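Local coordinates for SusD homolog (Bacteroides ovatus, PDB 4F53), which probably binds glycans, perhaps mucin O-glycans, at the outer membrane as a SusD/RagB-family lipoprotein with a helical, TPR-like fold, at residues Val122-Leu125 / Arg126-Asp129; Asp150-Gln153 / Ala154-Lys158; Ile167-Leu170 / Gly171-Asn175; Asn217-Thr220 / Ser221-Ala225. All coordinates share one frame; numbering follows the deposited sequence.

Three helices of the TPR-like fold carry these contacts. Contact 1 lies in the buried part of helix 110-131, about 10 Å from the centre of the chain, and contact 2 is the start of the next helix, 152-173. Their centres are 11 Å apart and they touch: D129 OD1 meets Y156 OH at 2.6 Å, a probable hydrogen bond. Contact 3 is the far end of helix 152-173, its centre 25 Å from that of contact 2. Contact 4 opens helix 221-231, its nearest atoms about 6 Å from contact 2 and about 8 Å from contact 3. N217 of contact 4 binds a calcium ion, which lies about 8 Å from the side chain of A157.

Contact 1. Residues Val122-Leu125 / Arg126-Asp129; sequences VVML and RVTD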
loop_
_atom_site.group_PDB
_atom_site.type_symbol
_atom_site.label_atom_id
_atom_site.label_comp_id
_atom_site.label_asym_id
_atom_site.label_seq_id
_atom_site.Cartn_x
_atom_site.Cartn_y
_atom_site.Cartn_z
ATOM N N VAL A 122 -6.384 5.806 9.363
ATOM C CA VAL A 122 -5.364 5.115 8.545
ATOM C C VAL A 122 -5.721 3.618 8.364
ATOM O O VAL A 122 -5.621 3.104 7.246
ATOM C CB VAL A 122 -3.917 5.279 9.133
ATOM C CG1 VAL A 122 -2.869 4.565 8.275
ATOM C CG2 VAL A 122 -3.545 6.747 9.316
ATOM N N VAL A 123 -6.142 2.929 9.452
ATOM C CA VAL A 123 -6.462 1.498 9.429
ATOM C C VAL A 123 -7.713 1.259 8.590
ATOM O O VAL A 123 -7.705 0.418 7.695
ATOM C CB VAL A 123 -6.607 0.904 10.858
ATOM C CG1 VAL A 123 -7.115 -0.538 10.812
ATOM C CG2 VAL A 123 -5.281 0.974 11.597
HETATM N N MSE A 124 -8.766 2.013 8.857
HETATM C CA MSE A 124 -10.030 1.842 8.151
HETATM C C MSE A 124 -9.954 2.415 6.726
HETATM O O MSE A 124 -10.737 1.996 5.877
HETATM C CB MSE A 124 -11.208 2.386 8.978
HETATM C CG MSE A 124 -11.378 1.603 10.283
HETATM SE SE MSE A 124 -11.678 -0.319 9.969
HETATM C CE MSE A 124 -10.827 -1.118 11.593
ATOM N N LEU A 125 -8.966 3.281 6.447
ATOM C CA LEU A 125 -8.673 3.750 5.078
ATOM C C LEU A 125 -8.227 2.543 4.237
ATOM O O LEU A 125 -8.695 2.411 3.128
ATOM C CB LEU A 125 -7.603 4.866 5.045
ATOM C CG LEU A 125 -7.255 5.491 3.669
ATOM C CD1 LEU A 125 -8.482 6.193 3.038
ATOM C CD2 LEU A 125 -6.107 6.484 3.805
ATOM N N ARG A 126 -7.370 1.649 4.780
ATOM C CA ARG A 126 -6.943 0.408 4.091
ATOM C C ARG A 126 -8.156 -0.466 3.767
ATOM O O ARG A 126 -8.258 -0.992 2.665
ATOM C CB ARG A 126 -5.978 -0.453 4.938
ATOM C CG ARG A 126 -4.736 0.210 5.467
ATOM C CD ARG A 126 -3.989 -0.773 6.352
ATOM N NE ARG A 126 -3.765 -2.029 5.632
ATOM C CZ ARG A 126 -2.588 -2.598 5.425
ATOM N NH1 ARG A 126 -1.487 -2.066 5.939
ATOM N NH2 ARG A 126 -2.505 -3.719 4.725
ATOM N N VAL A 127 -9.057 -0.628 4.759
ATOM C CA VAL A 127 -10.262 -1.462 4.676
ATOM C C VAL A 127 -11.258 -0.897 3.634
ATOM O O VAL A 127 -11.698 -1.668 2.776
ATOM C CB VAL A 127 -10.927 -1.705 6.062
ATOM C CG1 VAL A 127 -12.093 -2.689 5.937
ATOM C CG2 VAL A 127 -9.894 -2.208 7.087
ATOM N N THR A 128 -11.587 0.413 3.677
ATOM C CA THR A 128 -12.501 0.946 2.666
ATOM C C THR A 128 -11.829 0.914 1.274
ATOM O O THR A 128 -12.496 0.622 0.278
ATOM C CB THR A 128 -13.110 2.317 3.020
ATOM O OG1 THR A 128 -14.069 2.588 2.010
ATOM C CG2 THR A 128 -12.082 3.474 3.054
ATOM N N ASP A 129 -10.521 1.122 1.204
ATOM C CA ASP A 129 -9.805 1.034 -0.080
ATOM C C ASP A 129 -9.739 -0.407 -0.594
ATOM O O ASP A 129 -9.499 -0.602 -1.782
ATOM C CB ASP A 129 -8.401 1.643 0.012
ATOM C CG ASP A 129 -8.422 3.167 0.122
ATOM O OD1 ASP A 129 -9.511 3.764 -0.021
ATOM O OD2 ASP A 129 -7.349 3.759 0.344
#
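Two successive turns in a buried part of helix 110-131, within the TPR-like fold, meet where M124 packs on V127 and L125 on D129. The backbone grip tightens along the stretch. R126 N is held only weakly, shared between the carbonyls of V122 and V123, and V127 N makes a weak bond to V123 O. Farther on the bonds are regular: T128 N reaches M124 O at 2.8 Å and is almost straight (171°), and D129 N reaches L125 O at 2.9 Å. M124, a selenomethionine, bends at chi2 (-58°) and runs beside V127, the two side chains pointing the same way, with SE 3.9 Å from V127 CG2. That methyl also rests 3.5 Å from V123 O. The methyl of T128, CG2, fits between the backbone N and the carbonyl carbon of its own residue (chi1 -174° for OG1), which sets it 3.5 Å from M124 O and close to L125 O. L125 and D129 cross at a slant, CG and CD1 of the leucine each 3.8 Å from D129 OD2. The carboxylate finds its polar partners beyond this helix: OD2 pairs with R207 in a salt bridge, while OD1, besides Y156, takes W517 NE1. R126 bends at chi3 and leads away to a salt bridge with D51. Around the stretch, helix 82-106 packs on V123, M124, R126 and V127 through F92 and Y97, helix 152-173 meets M124, L125 and T128, and helix 190-207 lies against V122 and L125.

Contact 2. Residues Asp150-Gln153 / Ala154-Lys158; sequences DSQQ and AVYAK
S151 is the N-cap of helix 152-173, and its hydroxyl takes up the N-H of A154 in the first turn. Chi1 of 66° sets OG between the serine's own backbone N and carbonyl carbon, where it accepts from A154 N at 3.1 Å. The same oxygen lies against the methyl of A154, CB 3.3 Å away. With an alanine in place of S151, the N-H of A154 would probably lose its capping acceptor. Regular helical bonds follow: V155 N to S151 O, Y156 N to Q152 O and A157 N to Q153 O, the second almost straight. Before the cap, D150 lays its CB against V155 CG2 at 3.6 Å. Its OD2 accepts from S137 N, and a water bridges the same oxygen to A154 O, the second link weak. With CG anti to its backbone N (chi1 -176°) and the chain extended beyond it, Q152 lies alongside Y156, both pointing the same way. Its CG sits 3.8 Å from Y156 CD1, and the amide plane is turned 69° from the ring. The amide is held from outside: OE1 accepts from W517 N, and NE2 donates to T128 OG1. At the helix start, OE1 and OE2 of E502, on helix 489-502, accept from Q152 N and Q153 N respectively. At the edge of the Y156 ring and near its plane, Q152 O lies 3.6 Å from CD1.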
loop_
_atom_site.group_PDB
_atom_site.type_symbol
_atom_site.label_atom_id
_atom_site.label_comp_id
_atom_site.label_asym_id
_atom_site.label_seq_id
_atom_site.Cartn_x
_atom_site.Cartn_y
_atom_site.Cartn_z
ATOM N N ASP A 150 -21.446 2.128 5.771
ATOM C CA ASP A 150 -21.459 3.466 5.198
ATOM C C ASP A 150 -20.992 3.358 3.779
ATOM O O ASP A 150 -20.128 2.529 3.489
ATOM C CB ASP A 150 -20.489 4.417 5.949
ATOM C CG ASP A 150 -20.738 4.716 7.411
ATOM O OD1 ASP A 150 -21.832 4.392 7.908
ATOM O OD2 ASP A 150 -19.840 5.283 8.053
ATOM N N SER A 151 -21.449 4.261 2.916
ATOM C CA SER A 151 -20.935 4.341 1.559
ATOM C C SER A 151 -19.444 4.745 1.644
ATOM O O SER A 151 -19.041 5.334 2.653
ATOM C CB SER A 151 -21.748 5.343 0.745
ATOM O OG SER A 151 -21.600 6.670 1.217
ATOM N N GLN A 152 -18.620 4.410 0.627
ATOM C CA GLN A 152 -17.234 4.825 0.674
ATOM C C GLN A 152 -17.146 6.373 0.755
ATOM O O GLN A 152 -16.323 6.902 1.509
ATOM C CB GLN A 152 -16.450 4.279 -0.509
ATOM C CG GLN A 152 -14.979 4.619 -0.411
ATOM C CD GLN A 152 -14.183 3.975 -1.488
ATOM O OE1 GLN A 152 -14.245 4.358 -2.660
ATOM N NE2 GLN A 152 -13.328 3.064 -1.083
ATOM N N GLN A 153 -18.036 7.085 0.040
ATOM C CA GLN A 153 -18.088 8.544 0.077
ATOM C C GLN A 153 -18.344 9.075 1.507
ATOM O O GLN A 153 -17.670 10.018 1.935
ATOM C CB GLN A 153 -19.134 9.104 -0.864
ATOM C CG GLN A 153 -19.068 10.652 -0.829
ATOM C CD GLN A 153 -19.959 11.357 -1.783
ATOM O OE1 GLN A 153 -20.636 10.749 -2.610
ATOM N NE2 GLN A 153 -19.963 12.668 -1.665
ATOM N N ALA A 154 -19.301 8.469 2.228
ATOM C CA ALA A 154 -19.596 8.832 3.612
ATOM C C ALA A 154 -18.410 8.513 4.533
ATOM O O ALA A 154 -18.136 9.291 5.443
ATOM C CB ALA A 154 -20.859 8.117 4.106
ATOM N N VAL A 155 -17.670 7.421 4.266
ATOM C CA VAL A 155 -16.470 7.039 5.038
ATOM C C VAL A 155 -15.386 8.106 4.841
ATOM O O VAL A 155 -14.877 8.633 5.833
ATOM C CB VAL A 155 -15.960 5.632 4.672
ATOM C CG1 VAL A 155 -14.639 5.327 5.378
ATOM C CG2 VAL A 155 -17.006 4.564 5.002
ATOM N N TYR A 156 -15.079 8.461 3.568
ATOM C CA TYR A 156 -14.079 9.483 3.247
ATOM C C TYR A 156 -14.470 10.852 3.826
ATOM O O TYR A 156 -13.620 11.513 4.408
ATOM C CB TYR A 156 -13.865 9.576 1.717
ATOM C CG TYR A 156 -12.707 8.726 1.228
ATOM C CD1 TYR A 156 -12.802 7.331 1.189
ATOM C CD2 TYR A 156 -11.518 9.311 0.813
ATOM C CE1 TYR A 156 -11.738 6.546 0.738
ATOM C CE2 TYR A 156 -10.442 8.538 0.380
ATOM C CZ TYR A 156 -10.557 7.154 0.338
ATOM O OH TYR A 156 -9.480 6.407 -0.079
ATOM N N ALA A 157 -15.756 11.251 3.713
ATOM C CA ALA A 157 -16.229 12.541 4.223
ATOM C C ALA A 157 -16.096 12.617 5.749
ATOM O O ALA A 157 -15.603 13.626 6.253
ATOM C CB ALA A 157 -17.667 12.798 3.800
ATOM N N LYS A 158 -16.485 11.549 6.477
ATOM C CA LYS A 158 -16.355 11.532 7.937
ATOM C C LYS A 158 -14.858 11.561 8.339
ATOM O O LYS A 158 -14.469 12.378 9.169
ATOM C CB LYS A 158 -17.079 10.332 8.558
ATOM C CG LYS A 158 -16.925 10.285 10.063
ATOM C CD LYS A 158 -17.760 9.216 10.744
ATOM C CE LYS A 158 -17.121 8.756 12.043
ATOM N NZ LYS A 158 -16.865 9.871 13.008
HETATM O O HOH W 1 -19.073 7.727 7.747
#

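Contact 3. Residues Ile167-Leu170 / Gly171-Asn175; sequences ITVL and GKFGN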
loop_
_atom_site.group_PDB
_atom_site.type_symbol
_atom_site.label_atom_id
_atom_site.label_comp_id
_atom_site.label_asym_id
_atom_site.label_seq_id
_atom_site.Cartn_x
_atom_site.Cartn_y
_atom_site.Cartn_z
ATOM N N ILE A 167 -5.966 17.492 13.215
ATOM C CA ILE A 167 -4.917 18.434 12.800
ATOM C C ILE A 167 -4.918 19.675 13.755
ATOM O O ILE A 167 -3.849 20.101 14.199
ATOM C CB ILE A 167 -5.113 18.799 11.307
ATOM C CG1 ILE A 167 -4.707 17.608 10.400
ATOM C CG2 ILE A 167 -4.327 20.075 10.924
ATOM C CD1 ILE A 167 -5.234 17.652 8.963
ATOM N N THR A 168 -6.120 20.224 14.074
ATOM C CA THR A 168 -6.317 21.365 14.988
ATOM C C THR A 168 -5.778 21.008 16.385
ATOM O O THR A 168 -5.027 21.791 16.952
ATOM C CB THR A 168 -7.801 21.779 15.014
ATOM O OG1 THR A 168 -8.172 22.205 13.693
ATOM C CG2 THR A 168 -8.100 22.901 16.031
ATOM N N VAL A 169 -6.118 19.813 16.911
ATOM C CA VAL A 169 -5.652 19.339 18.221
ATOM C C VAL A 169 -4.107 19.185 18.217
ATOM O O VAL A 169 -3.454 19.701 19.113
ATOM C CB VAL A 169 -6.368 18.032 18.658
ATOM C CG1 VAL A 169 -5.702 17.406 19.884
ATOM C CG2 VAL A 169 -7.849 18.291 18.925
ATOM N N LEU A 170 -3.537 18.549 17.200
ATOM C CA LEU A 170 -2.087 18.334 17.138
ATOM C C LEU A 170 -1.299 19.656 17.006
ATOM O O LEU A 170 -0.186 19.753 17.546
ATOM C CB LEU A 170 -1.721 17.387 16.006
ATOM C CG LEU A 170 -2.216 15.941 16.131
ATOM C CD1 LEU A 170 -1.893 15.163 14.882
ATOM C CD2 LEU A 170 -1.648 15.248 17.365
ATOM N N GLY A 171 -1.891 20.633 16.298
ATOM C CA GLY A 171 -1.349 21.974 16.100
ATOM C C GLY A 171 -1.222 22.767 17.389
ATOM O O GLY A 171 -0.177 23.379 17.618
ATOM N N LYS A 172 -2.282 22.735 18.255
ATOM C CA LYS A 172 -2.268 23.485 19.506
ATOM C C LYS A 172 -1.265 22.897 20.510
ATOM O O LYS A 172 -0.732 23.662 21.307
ATOM C CB LYS A 172 -3.673 23.660 20.117
ATOM C CG LYS A 172 -4.326 22.436 20.734
ATOM C CD LYS A 172 -5.732 22.789 21.189
ATOM C CE LYS A 172 -6.200 21.957 22.348
ATOM N NZ LYS A 172 -5.510 22.312 23.617
ATOM N N PHE A 173 -0.948 21.584 20.442
ATOM C CA PHE A 173 0.080 20.991 21.315
ATOM C C PHE A 173 1.477 21.414 20.840
ATOM O O PHE A 173 2.417 21.390 21.621
ATOM C CB PHE A 173 -0.052 19.466 21.430
ATOM C CG PHE A 173 -1.214 19.111 22.321
ATOM C CD1 PHE A 173 -1.081 19.123 23.703
ATOM C CD2 PHE A 173 -2.467 18.856 21.786
ATOM C CE1 PHE A 173 -2.175 18.865 24.527
ATOM C CE2 PHE A 173 -3.561 18.607 22.613
ATOM C CZ PHE A 173 -3.408 18.609 23.976
ATOM N N GLY A 174 1.571 21.872 19.593
ATOM C CA GLY A 174 2.778 22.411 18.983
ATOM C C GLY A 174 4.053 21.642 19.222
ATOM O O GLY A 174 4.222 20.534 18.698
ATOM N N ASN A 175 4.955 22.238 20.018
ATOM C CA ASN A 175 6.257 21.637 20.287
ATOM C C ASN A 175 6.287 20.823 21.595
ATOM O O ASN A 175 7.348 20.310 21.970
ATOM C CB ASN A 175 7.376 22.675 20.212
ATOM C CG ASN A 175 7.737 22.982 18.767
ATOM O OD1 ASN A 175 7.995 22.078 17.941
ATOM N ND2 ASN A 175 7.715 24.264 18.414
#
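G171 N donates to I167 O at 2.9 Å, and K172 N follows with a bond to T168 O at 3.2 Å. One step on, V169 O takes only a weak hydrogen bond from F173 N at 3.4 Å, while ring carbon CD2 of F173 comes to 3.0 Å from the same oxygen. The carbonyl carbon of V169 lies in the plane of the ring, at its edge, and the oxygen is near that plane. Chi1 of -75° places the phenyl CG opposite its own carbonyl carbon and turns the ring back along the preceding turn. There V169 and F173 lie side by side, pointing the same way, with V169 CG1 against F173 CE2 at 3.7 Å. K172, in the conformer described, has its CG near V169 O while its end leads away. This is the C-terminal end of helix 152-173, where the regular bonding gives out: G174 N makes just weak bonds, to L170 O and to G171 O. G174 is the first residue to leave helical geometry, and its positive phi of 44° is one that glycine accepts readily. V169 and L170 pack on helix 110-131, V169 against E110 and S114, L170 against L111. F173 touches L111 too, and reaches T190 at the start of helix 190-207, whose Y194, A197 and N198 receive I167.

Contact 4. Residues Asn217-Thr220 / Ser221-Ala225; sequences NGKT and SQQLA. With CA (calcium ion), chain D.
Chi1 of 64° turns the hydroxyl of T220 toward the first helical turn, where OG1 accepts from Q223 N at 3.3 Å, and chi1 of -65° swings L224 back over T220 O and the aliphatic part of K219. The carbonyl of T220 takes the next N-H: L224 N reaches T220 O at 2.9 Å in a nearly straight bond (165°). T220 is thus the N-cap of helix 221-231, in a weakly bonded strand of about 219-220 that pairs antiparallel with 215-216. L224 CG lies 3.3 Å from T220 O, and its CD2 meets CB and CD of K219, each at 3.8 Å, the two side chains crossing at about a right angle. Replacing L224 by an alanine would probably leave the methylene chain of K219 without its apolar partner and open a gap toward K201 and A205 of helix 190-207. Q223, in the conformer described, also crosses K219 at roughly a right angle, and its NE2 makes a weak hydrogen bond to E227 OE2. Beyond these methylenes the ammonium of K219 forms salt bridges with both E227 and D164. At the other end of the segment, N217 turns to a calcium ion, bound through OD1 at 2.3 Å. Three waters are also bound to the metal, and N217 ND2 donates to E161 OE1.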
loop_
_atom_site.group_PDB
_atom_site.type_symbol
_atom_site.label_atom_id
_atom_site.label_comp_id
_atom_site.label_asym_id
_atom_site.label_seq_id
_atom_site.Cartn_x
_atom_site.Cartn_y
_atom_site.Cartn_z
ATOM N N ASN A 217 -17.964 19.526 3.436
ATOM C CA ASN A 217 -18.416 20.803 3.993
ATOM C C ASN A 217 -17.994 21.976 3.086
ATOM O O ASN A 217 -17.500 23.002 3.588
ATOM C CB ASN A 217 -17.891 20.993 5.427
ATOM C CG ASN A 217 -18.275 19.876 6.360
ATOM O OD1 ASN A 217 -19.400 19.388 6.328
ATOM N ND2 ASN A 217 -17.345 19.440 7.205
ATOM N N GLY A 218 -18.170 21.793 1.768
ATOM C CA GLY A 218 -17.847 22.807 0.770
ATOM C C GLY A 218 -16.410 22.790 0.286
ATOM O O GLY A 218 -16.094 23.483 -0.678
ATOM N N LYS A 219 -15.517 22.008 0.943
ATOM C CA LYS A 219 -14.097 21.911 0.557
ATOM C C LYS A 219 -13.905 20.832 -0.490
ATOM O O LYS A 219 -14.185 19.669 -0.229
ATOM C CB LYS A 219 -13.206 21.612 1.772
ATOM C CG LYS A 219 -13.189 22.673 2.879
ATOM C CD LYS A 219 -12.487 22.051 4.100
ATOM C CE LYS A 219 -12.154 22.999 5.221
ATOM N NZ LYS A 219 -11.106 22.410 6.108
ATOM N N THR A 220 -13.436 21.208 -1.670
ATOM C CA THR A 220 -13.177 20.280 -2.783
ATOM C C THR A 220 -11.863 19.531 -2.564
ATOM O O THR A 220 -11.087 19.892 -1.663
ATOM C CB THR A 220 -13.113 21.070 -4.104
ATOM O OG1 THR A 220 -12.002 21.961 -4.030
ATOM C CG2 THR A 220 -14.399 21.853 -4.387
ATOM N N SER A 221 -11.601 18.510 -3.395
ATOM C CA SER A 221 -10.335 17.768 -3.353
ATOM C C SER A 221 -9.137 18.753 -3.456
ATOM O O SER A 221 -8.202 18.669 -2.662
ATOM C CB SER A 221 -10.263 16.747 -4.482
ATOM O OG SER A 221 -11.318 15.809 -4.421
ATOM N N GLN A 222 -9.192 19.692 -4.414
ATOM C CA GLN A 222 -8.165 20.720 -4.596
ATOM C C GLN A 222 -7.929 21.523 -3.296
ATOM O O GLN A 222 -6.776 21.696 -2.892
ATOM C CB GLN A 222 -8.562 21.697 -5.732
ATOM C CG GLN A 222 -7.635 22.908 -5.807
ATOM C CD GLN A 222 -7.946 23.882 -6.893
ATOM O OE1 GLN A 222 -8.937 23.772 -7.610
ATOM N NE2 GLN A 222 -7.109 24.899 -6.999
ATOM N N GLN A 223 -9.017 21.999 -2.670
ATOM C CA GLN A 223 -8.983 22.809 -1.451
ATOM C C GLN A 223 -8.381 22.050 -0.274
ATOM O O GLN A 223 -7.576 22.616 0.456
ATOM C CB GLN A 223 -10.392 23.306 -1.087
ATOM C CG GLN A 223 -10.442 24.240 0.130
ATOM C CD GLN A 223 -11.796 24.880 0.345
ATOM O OE1 GLN A 223 -12.678 24.881 -0.533
ATOM N NE2 GLN A 223 -11.971 25.480 1.513
ATOM N N LEU A 224 -8.779 20.784 -0.080
ATOM C CA LEU A 224 -8.267 19.952 1.018
ATOM C C LEU A 224 -6.758 19.749 0.859
ATOM O O LEU A 224 -6.015 19.885 1.825
ATOM C CB LEU A 224 -9.008 18.595 1.056
ATOM C CG LEU A 224 -10.519 18.671 1.398
ATOM C CD1 LEU A 224 -11.237 17.422 0.953
ATOM C CD2 LEU A 224 -10.744 18.939 2.890
ATOM N N ALA A 225 -6.310 19.497 -0.377
ATOM C CA ALA A 225 -4.912 19.288 -0.725
ATOM C C ALA A 225 -4.091 20.571 -0.477
ATOM O O ALA A 225 -3.046 20.507 0.171
ATOM C CB ALA A 225 -4.814 18.868 -2.170
HETATM CA CA CA D . -21.559 19.260 7.134
HETATM O O HOH W 2 -23.245 17.178 7.788
HETATM O O HOH W 3 -20.832 17.372 8.714
HETATM O O HOH W 4 -21.879 21.316 5.491
#